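Local coordinates for protein isochorismatase hydrolase (Alkaliphilus metalliredigens, PDB 3HB7) that probably acts as a hydrolase of the isochorismatase family, built on a parallel alpha/beta fold, at residues Ala6-Leu11 against Thr122-Gly127; Met15-Val20 against Gly79-Asp84; Arg102-Ala107 against Ala138-Ala143. All blocks are in the same frame, centred on the assembly; numbering follows the deposited sequence.

Strand 8-13, first in the chain and central in the sheet, supplies the first half of interaction 1. The loop after it, at 15-20, is met by 79-84, so interaction 2 closes first and lies wholly within the span of interaction 1. Residues 102-107 then open interaction 3. Before that one closes, strand 122-126 returns beside strand 8-13 and completes interaction 1; helix 133-143 completes interaction 3 at 138-143, so these two cross. Together they tie the middle of the sheet to a covering helix and to loops following its strands. Val123 CG2 packs 3.7 Å from Ala141 CB, joining interactions 1 and 3, while Gly127 touches the selenium of Met15, bringing interactions 1 and 2 together.

Interaction 1. Residues Ala6-Leu11 against Thr122-Gly127; sequences AKHAIL and TVVLTG
His8 and Thr122 stand side by side and point the same way, with the threonine methyl laid on the imidazole. Thr122 CG2 lies 3.7 Å from the centroid of the His8 ring, almost directly over its centre, and Thr122 CB comes within 3.4 Å of His8 CD2. The methyl is anti to the backbone N of Thr122, which brings the apolar branch over the ring in a CH-pi contact. The polar end of the histidine is used elsewhere: ND1 is hydrogen-bonded to Tyr182 OH, and Trp186 meets the ring edge-to-face. An alanine here would probably leave Tyr182 OH without this partner and open a gap where the ring now meets the Thr122 methyl and Trp186. On the same side of the sheet, Ile10 CG1 packs 3.6 Å from Val124 CG2; beta-branched residues suit such extended backbone. Strands 8-13 and 122-126 are the parallel central pair of a six-stranded sheet in a doubly wound alpha/beta fold, with strand order 3-2-1-4-5-6; their short segments are turned 22° apart. The opposite side carries Ala9, Val123, Leu11 and Leu125. There Leu11 CD1 reaches both Val123 CB, at 4.1 Å, and the tip of Leu125, while Ala9 makes little side-chain contact with the other strand. Main-chain bonds alternate between the strands: Ala9 N gives to Thr122 O, Val124 N to Ala9 O at 2.8 Å, and Leu11 N to Val124 O. At the C-terminal end one carbonyl takes two bonds from one residue. Thr126 N approaches Leu11 O nearly end-on at 3.1 Å, while Thr126 OG1 donates to Leu11 O at 2.8 Å from above the carbonyl plane. With OG1 between its backbone N and carbonyl carbon (chi1 62°), the threonine hydroxyl can reach the oxygen its amide uses.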
loop_
_atom_site.group_PDB
_atom_site.type_symbol
_atom_site.label_atom_id
_atom_site.label_comp_id
_atom_site.label_asym_id
_atom_site.label_seq_id
_atom_site.Cartn_x
_atom_site.Cartn_y
_atom_site.Cartn_z
ATOM N N ALA E 6 -29.296 -45.611 -22.620
ATOM C CA ALA E 6 -28.393 -44.533 -22.268
ATOM C C ALA E 6 -27.363 -44.306 -23.349
ATOM O O ALA E 6 -26.595 -45.176 -23.649
ATOM C CB ALA E 6 -27.730 -44.824 -20.967
ATOM N N LYS E 7 -27.383 -43.127 -23.945
ATOM C CA LYS E 7 -26.465 -42.777 -25.000
ATOM C C LYS E 7 -25.801 -41.464 -24.694
ATOM O O LYS E 7 -26.428 -40.553 -24.257
ATOM C CB LYS E 7 -27.204 -42.687 -26.312
ATOM C CG LYS E 7 -26.721 -43.621 -27.352
ATOM C CD LYS E 7 -27.326 -43.281 -28.662
ATOM C CE LYS E 7 -26.808 -44.169 -29.748
ATOM N NZ LYS E 7 -27.697 -44.154 -30.930
ATOM N N HIS E 8 -24.519 -41.385 -24.960
ATOM C CA HIS E 8 -23.699 -40.276 -24.559
ATOM C C HIS E 8 -22.969 -39.667 -25.722
ATOM O O HIS E 8 -22.534 -40.351 -26.614
ATOM C CB HIS E 8 -22.625 -40.740 -23.605
ATOM C CG HIS E 8 -23.104 -40.992 -22.224
ATOM N ND1 HIS E 8 -22.254 -41.037 -21.152
ATOM C CD2 HIS E 8 -24.338 -41.235 -21.741
ATOM C CE1 HIS E 8 -22.944 -41.292 -20.064
ATOM N NE2 HIS E 8 -24.211 -41.413 -20.394
ATOM N N ALA E 9 -22.809 -38.357 -25.663
ATOM C CA ALA E 9 -21.950 -37.644 -26.570
ATOM C C ALA E 9 -20.861 -36.967 -25.788
ATOM O O ALA E 9 -21.096 -36.346 -24.782
ATOM C CB ALA E 9 -22.716 -36.654 -27.341
ATOM N N ILE E 10 -19.653 -37.091 -26.269
ATOM C CA ILE E 10 -18.543 -36.484 -25.618
ATOM C C ILE E 10 -18.093 -35.376 -26.493
ATOM O O ILE E 10 -17.749 -35.596 -27.615
ATOM C CB ILE E 10 -17.425 -37.491 -25.464
ATOM C CG1 ILE E 10 -17.906 -38.624 -24.585
ATOM C CG2 ILE E 10 -16.201 -36.862 -24.872
ATOM C CD1 ILE E 10 -16.889 -39.620 -24.303
ATOM N N LEU E 11 -18.099 -34.169 -25.962
ATOM C CA LEU E 11 -17.765 -33.008 -26.745
ATOM C C LEU E 11 -16.343 -32.608 -26.496
ATOM O O LEU E 11 -15.955 -32.360 -25.405
ATOM C CB LEU E 11 -18.704 -31.861 -26.417
ATOM C CG LEU E 11 -20.157 -32.276 -26.401
ATOM C CD1 LEU E 11 -21.060 -31.182 -25.967
ATOM C CD2 LEU E 11 -20.558 -32.759 -27.715
ATOM N N THR E 122 -27.036 -37.528 -22.751
ATOM C CA THR E 122 -26.019 -37.029 -21.884
ATOM C C THR E 122 -24.867 -36.489 -22.655
ATOM O O THR E 122 -24.407 -37.093 -23.569
ATOM C CB THR E 122 -25.522 -38.142 -20.970
ATOM O OG1 THR E 122 -26.527 -38.428 -20.018
ATOM C CG2 THR E 122 -24.298 -37.740 -20.237
ATOM N N VAL E 123 -24.368 -35.347 -22.248
ATOM C CA VAL E 123 -23.185 -34.820 -22.863
ATOM C C VAL E 123 -22.091 -34.741 -21.848
ATOM O O VAL E 123 -22.328 -34.416 -20.726
ATOM C CB VAL E 123 -23.419 -33.443 -23.519
ATOM C CG1 VAL E 123 -24.727 -33.412 -24.203
ATOM C CG2 VAL E 123 -23.339 -32.366 -22.531
ATOM N N VAL E 124 -20.888 -35.077 -22.250
ATOM C CA VAL E 124 -19.773 -35.014 -21.344
ATOM C C VAL E 124 -18.658 -34.152 -21.891
ATOM O O VAL E 124 -18.329 -34.228 -23.035
ATOM C CB VAL E 124 -19.284 -36.423 -20.900
ATOM C CG1 VAL E 124 -20.313 -37.477 -21.148
ATOM C CG2 VAL E 124 -17.992 -36.769 -21.511
ATOM N N LEU E 125 -18.081 -33.326 -21.047
ATOM C CA LEU E 125 -17.281 -32.207 -21.494
ATOM C C LEU E 125 -15.802 -32.375 -21.370
ATOM O O LEU E 125 -15.312 -32.736 -20.336
ATOM C CB LEU E 125 -17.671 -30.953 -20.732
ATOM C CG LEU E 125 -18.924 -30.230 -21.143
ATOM C CD1 LEU E 125 -18.899 -30.095 -22.579
ATOM C CD2 LEU E 125 -20.107 -30.991 -20.730
ATOM N N THR E 126 -15.100 -32.067 -22.440
ATOM C CA THR E 126 -13.672 -32.166 -22.476
ATOM C C THR E 126 -13.100 -31.032 -23.257
ATOM O O THR E 126 -13.729 -30.501 -24.108
ATOM C CB THR E 126 -13.219 -33.489 -23.099
ATOM O OG1 THR E 126 -13.656 -33.566 -24.441
ATOM C CG2 THR E 126 -13.789 -34.637 -22.345
ATOM N N GLY E 127 -11.868 -30.687 -22.995
ATOM C CA GLY E 127 -11.314 -29.553 -23.661
ATOM C C GLY E 127 -11.087 -28.367 -22.781
ATOM O O GLY E 127 -10.993 -28.460 -21.587
#

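Interaction 2. Residues Met15-Val20 against Gly79-Asp84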
loop_
_atom_site.group_PDB
_atom_site.type_symbol
_atom_site.label_atom_id
_atom_site.label_comp_id
_atom_site.label_asym_id
_atom_site.label_seq_id
_atom_site.Cartn_x
_atom_site.Cartn_y
_atom_site.Cartn_z
HETATM N N MSE E 15 -9.574 -28.258 -28.956
HETATM C CA MSE E 15 -8.225 -28.722 -28.859
HETATM C C MSE E 15 -7.642 -28.529 -30.220
HETATM O O MSE E 15 -7.597 -29.426 -31.007
HETATM C CB MSE E 15 -8.210 -30.178 -28.471
HETATM C CG MSE E 15 -8.841 -30.467 -27.113
HETATM SE SE MSE E 15 -8.038 -29.684 -25.601
HETATM C CE MSE E 15 -6.428 -30.661 -25.625
ATOM N N LEU E 16 -7.185 -27.317 -30.464
ATOM C CA LEU E 16 -6.816 -26.831 -31.766
ATOM C C LEU E 16 -5.387 -26.340 -31.823
ATOM O O LEU E 16 -4.775 -26.113 -30.825
ATOM C CB LEU E 16 -7.731 -25.701 -32.179
ATOM C CG LEU E 16 -9.217 -25.815 -31.945
ATOM C CD1 LEU E 16 -9.898 -24.559 -32.413
ATOM C CD2 LEU E 16 -9.739 -26.972 -32.670
ATOM N N ASN E 17 -4.887 -26.178 -33.031
ATOM C CA ASN E 17 -3.499 -25.901 -33.279
ATOM C C ASN E 17 -3.117 -24.595 -32.661
ATOM O O ASN E 17 -2.021 -24.442 -32.163
ATOM C CB ASN E 17 -3.179 -25.935 -34.769
ATOM C CG ASN E 17 -3.121 -27.330 -35.319
ATOM O OD1 ASN E 17 -2.980 -28.279 -34.599
ATOM N ND2 ASN E 17 -3.260 -27.452 -36.603
ATOM N N ASP E 18 -4.030 -23.644 -32.717
ATOM C CA ASP E 18 -3.825 -22.337 -32.133
ATOM C C ASP E 18 -3.696 -22.318 -30.633
ATOM O O ASP E 18 -3.012 -21.498 -30.091
ATOM C CB ASP E 18 -4.919 -21.390 -32.551
ATOM C CG ASP E 18 -4.579 -20.643 -33.783
ATOM O OD1 ASP E 18 -3.408 -20.567 -34.097
ATOM O OD2 ASP E 18 -5.468 -20.126 -34.446
ATOM N N PHE E 19 -4.430 -23.173 -29.957
ATOM C CA PHE E 19 -4.485 -23.103 -28.524
ATOM C C PHE E 19 -3.704 -24.150 -27.780
ATOM O O PHE E 19 -3.418 -23.980 -26.618
ATOM C CB PHE E 19 -5.926 -23.173 -28.051
ATOM C CG PHE E 19 -6.835 -22.244 -28.748
ATOM C CD1 PHE E 19 -6.527 -20.932 -28.869
ATOM C CD2 PHE E 19 -8.003 -22.691 -29.282
ATOM C CE1 PHE E 19 -7.361 -20.099 -29.493
ATOM C CE2 PHE E 19 -8.824 -21.856 -29.911
ATOM C CZ PHE E 19 -8.503 -20.562 -30.017
ATOM N N VAL E 20 -3.405 -25.256 -28.425
ATOM C CA VAL E 20 -2.784 -26.348 -27.710
ATOM C C VAL E 20 -1.362 -26.552 -28.125
ATOM O O VAL E 20 -1.057 -26.656 -29.291
ATOM C CB VAL E 20 -3.534 -27.652 -27.879
ATOM C CG1 VAL E 20 -3.094 -28.634 -26.864
ATOM C CG2 VAL E 20 -4.974 -27.423 -27.748
ATOM N N GLY E 79 -10.849 -22.149 -41.781
ATOM C CA GLY E 79 -10.038 -22.564 -42.901
ATOM C C GLY E 79 -8.538 -22.461 -42.738
ATOM O O GLY E 79 -7.807 -22.748 -43.648
ATOM N N THR E 80 -8.095 -22.040 -41.573
ATOM C CA THR E 80 -6.701 -21.873 -41.296
ATOM C C THR E 80 -6.183 -23.009 -40.457
ATOM O O THR E 80 -6.943 -23.758 -39.899
ATOM C CB THR E 80 -6.409 -20.567 -40.592
ATOM O OG1 THR E 80 -6.829 -20.650 -39.237
ATOM C CG2 THR E 80 -7.103 -19.454 -41.262
ATOM N N TRP E 81 -4.869 -23.102 -40.373
ATOM C CA TRP E 81 -4.194 -24.131 -39.627
ATOM C C TRP E 81 -4.529 -24.031 -38.150
ATOM O O TRP E 81 -4.676 -25.016 -37.473
ATOM C CB TRP E 81 -2.677 -24.028 -39.855
ATOM C CG TRP E 81 -1.877 -24.935 -39.004
ATOM C CD1 TRP E 81 -1.605 -26.221 -39.249
ATOM C CD2 TRP E 81 -1.265 -24.630 -37.757
ATOM N NE1 TRP E 81 -0.863 -26.747 -38.253
ATOM C CE2 TRP E 81 -0.641 -25.786 -37.316
ATOM C CE3 TRP E 81 -1.192 -23.495 -36.973
ATOM C CZ2 TRP E 81 0.045 -25.847 -36.134
ATOM C CZ3 TRP E 81 -0.511 -23.557 -35.806
ATOM C CH2 TRP E 81 0.100 -24.721 -35.393
ATOM N N GLY E 82 -4.653 -22.817 -37.661
ATOM C CA GLY E 82 -4.926 -22.593 -36.261
ATOM C C GLY E 82 -6.241 -23.170 -35.825
ATOM O O GLY E 82 -6.366 -23.658 -34.737
ATOM N N SER E 83 -7.215 -23.108 -36.712
ATOM C CA SER E 83 -8.538 -23.651 -36.481
ATOM C C SER E 83 -8.582 -25.145 -36.342
ATOM O O SER E 83 -9.444 -25.674 -35.693
ATOM C CB SER E 83 -9.490 -23.209 -37.571
ATOM O OG SER E 83 -10.797 -23.171 -37.096
ATOM N N ASP E 84 -7.648 -25.822 -36.989
ATOM C CA ASP E 84 -7.660 -27.277 -37.068
ATOM C C ASP E 84 -7.310 -27.994 -35.804
ATOM O O ASP E 84 -6.624 -27.484 -34.967
ATOM C CB ASP E 84 -6.774 -27.771 -38.197
ATOM C CG ASP E 84 -7.377 -28.931 -38.931
ATOM O OD1 ASP E 84 -8.593 -29.110 -38.852
ATOM O OD2 ASP E 84 -6.645 -29.668 -39.589
#
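One face of the Trp81 indole is covered by Asn17, whose CB stands 3.4 Å from the centroid of the six-membered ring, nearly on its normal, while ND2 lies above the rim of the five-membered part. With Asn17 CG beside its backbone N and anti to the carbonyl carbon (chi1 -75°), the amide lies against the indole, their planes 26° apart. Asn17 ND2 is 3.0 Å from Trp81 NE1, but both are donors; instead, Asn17 ND2 donates a bent hydrogen bond to Trp81 O at 2.9 Å, tilted from the carbonyl plane. Asp84 N reaches that oxygen from the opposite face of the plane. Asparagine suits this place, flat enough to lie under the ring and able to donate at its end. Asn17 N bonds to Asp84 O, and Asp18 N to a lone pair of Gly82 O at 3.1 Å. Asp18 OD2 sits 3.1 Å from Gly82 CA, where any side chain on Gly82 would collide with the carboxylate. The contact joins the loop between strand 8-13 and helix 29-32 to the loop between strands 53-60 and 96-100, with Leu16 packing on Gln59 and Ser83 OG bonded to Glu60 O of strand 53-60.

Interaction 3. Residues Arg102-Ala107 against Ala138-Ala143; sequences RHSGFA and ATDALA
Ser104 OG and Asp140 OD2 are only 2.4 Å apart, unusually short for the hydrogen bond that the serine hydroxyl gives to the carboxylate; at 2.3 Å resolution so short a length is doubtful. OG is anti to the backbone N of Ser104 (chi1 -167°), and from there it faces Asp140 and also accepts from Phe106 N at 3.2 Å. That second bond makes an ST turn, so the small hydroxyl both shapes its own loop and holds the helix side chain. Phe106 slides past Asp140 in the opposite direction, its ring 70° from the carboxylate plane. Phe106 CD2 comes within 3.4 Å of Asp140 CB, and Asp140 C lies over one face near the rim. Farther along the ring, Phe106 CE2 touches Ala141 CB at 3.9 Å; alanine is small enough for the ring to settle against the helix backbone. Aspartate serves here through both its parts, the methylene meeting the ring and the oxygen the hydroxyl. A bound sodium ion lies about 6 Å from the Asp140 side chain. Phe106 also packs on Leu111 and Leu115 of helix 111-117, and Ala141 on Val148 of strand 147-151. The arrangement fits the doubly wound parallel alpha/beta fold of the isochorismatase family, in which the loop leaving strand 96-100 is held against the flank of helix 133-143, one of the helices packed on the parallel sheet.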
loop_
_atom_site.group_PDB
_atom_site.type_symbol
_atom_site.label_atom_id
_atom_site.label_comp_id
_atom_site.label_asym_id
_atom_site.label_seq_id
_atom_site.Cartn_x
_atom_site.Cartn_y
_atom_site.Cartn_z
ATOM N N ARG E 102 -18.772 -18.522 -31.626
ATOM C CA ARG E 102 -18.995 -17.900 -30.331
ATOM C C ARG E 102 -18.627 -18.897 -29.253
ATOM O O ARG E 102 -18.114 -19.925 -29.545
ATOM C CB ARG E 102 -20.421 -17.386 -30.141
ATOM C CG ARG E 102 -20.792 -16.179 -30.951
ATOM C CD ARG E 102 -19.978 -14.979 -30.595
ATOM N NE ARG E 102 -20.323 -13.819 -31.379
ATOM C CZ ARG E 102 -19.785 -13.520 -32.535
ATOM N NH1 ARG E 102 -18.868 -14.288 -33.062
ATOM N NH2 ARG E 102 -20.185 -12.462 -33.169
ATOM N N HIS E 103 -18.827 -18.572 -28.001
ATOM C CA HIS E 103 -18.309 -19.434 -26.969
ATOM C C HIS E 103 -18.876 -20.830 -26.899
ATOM O O HIS E 103 -18.160 -21.769 -26.858
ATOM C CB HIS E 103 -18.480 -18.770 -25.618
ATOM C CG HIS E 103 -17.606 -17.578 -25.418
ATOM N ND1 HIS E 103 -17.836 -16.652 -24.442
ATOM C CD2 HIS E 103 -16.499 -17.166 -26.065
ATOM C CE1 HIS E 103 -16.918 -15.715 -24.503
ATOM N NE2 HIS E 103 -16.090 -16.009 -25.474
ATOM N N SER E 104 -20.182 -20.938 -26.874
ATOM C CA SER E 104 -20.854 -22.199 -26.771
ATOM C C SER E 104 -20.772 -23.051 -28.016
ATOM O O SER E 104 -20.844 -22.586 -29.118
ATOM C CB SER E 104 -22.299 -21.961 -26.425
ATOM O OG SER E 104 -22.946 -23.105 -26.019
ATOM N N GLY E 105 -20.653 -24.332 -27.788
ATOM C CA GLY E 105 -20.768 -25.327 -28.807
ATOM C C GLY E 105 -22.134 -25.305 -29.433
ATOM O O GLY E 105 -22.268 -25.630 -30.544
ATOM N N PHE E 106 -23.143 -24.934 -28.687
ATOM C CA PHE E 106 -24.493 -24.881 -29.172
ATOM C C PHE E 106 -24.886 -23.604 -29.885
ATOM O O PHE E 106 -25.888 -23.566 -30.508
ATOM C CB PHE E 106 -25.454 -25.071 -28.015
ATOM C CG PHE E 106 -25.468 -26.435 -27.438
ATOM C CD1 PHE E 106 -26.396 -27.338 -27.837
ATOM C CD2 PHE E 106 -24.594 -26.796 -26.445
ATOM C CE1 PHE E 106 -26.428 -28.556 -27.307
ATOM C CE2 PHE E 106 -24.634 -28.012 -25.916
ATOM C CZ PHE E 106 -25.551 -28.895 -26.337
ATOM N N ALA E 107 -24.119 -22.548 -29.772
ATOM C CA ALA E 107 -24.621 -21.266 -30.179
ATOM C C ALA E 107 -24.492 -21.091 -31.679
ATOM O O ALA E 107 -23.432 -21.071 -32.207
ATOM C CB ALA E 107 -23.904 -20.197 -29.459
ATOM N N ALA E 138 -21.574 -26.408 -21.433
ATOM C CA ALA E 138 -22.284 -27.058 -20.360
ATOM C C ALA E 138 -23.570 -26.377 -19.980
ATOM O O ALA E 138 -24.534 -27.028 -19.735
ATOM C CB ALA E 138 -21.419 -27.170 -19.164
ATOM N N THR E 139 -23.574 -25.068 -19.905
ATOM C CA THR E 139 -24.771 -24.338 -19.604
ATOM C C THR E 139 -25.820 -24.514 -20.676
ATOM O O THR E 139 -26.966 -24.626 -20.397
ATOM C CB THR E 139 -24.468 -22.861 -19.464
ATOM O OG1 THR E 139 -23.524 -22.671 -18.433
ATOM C CG2 THR E 139 -25.677 -22.095 -19.136
ATOM N N ASP E 140 -25.411 -24.493 -21.916
ATOM C CA ASP E 140 -26.318 -24.696 -23.010
ATOM C C ASP E 140 -26.925 -26.088 -23.042
ATOM O O ASP E 140 -28.042 -26.240 -23.373
ATOM C CB ASP E 140 -25.676 -24.323 -24.333
ATOM C CG ASP E 140 -25.610 -22.850 -24.539
ATOM O OD1 ASP E 140 -25.969 -22.099 -23.648
ATOM O OD2 ASP E 140 -25.193 -22.436 -25.602
ATOM N N ALA E 141 -26.149 -27.090 -22.702
ATOM C CA ALA E 141 -26.624 -28.443 -22.624
ATOM C C ALA E 141 -27.680 -28.588 -21.558
ATOM O O ALA E 141 -28.717 -29.147 -21.793
ATOM C CB ALA E 141 -25.499 -29.327 -22.331
ATOM N N LEU E 142 -27.431 -28.010 -20.406
ATOM C CA LEU E 142 -28.386 -27.980 -19.337
ATOM C C LEU E 142 -29.630 -27.256 -19.789
ATOM O O LEU E 142 -30.713 -27.648 -19.475
ATOM C CB LEU E 142 -27.795 -27.251 -18.148
ATOM C CG LEU E 142 -28.255 -27.438 -16.715
ATOM C CD1 LEU E 142 -28.976 -26.263 -16.158
ATOM C CD2 LEU E 142 -28.992 -28.686 -16.450
ATOM N N ALA E 143 -29.457 -26.193 -20.542
ATOM C CA ALA E 143 -30.570 -25.408 -21.020
ATOM C C ALA E 143 -31.461 -26.181 -21.985
ATOM O O ALA E 143 -32.601 -25.864 -22.163
ATOM C CB ALA E 143 -30.101 -24.137 -21.614
#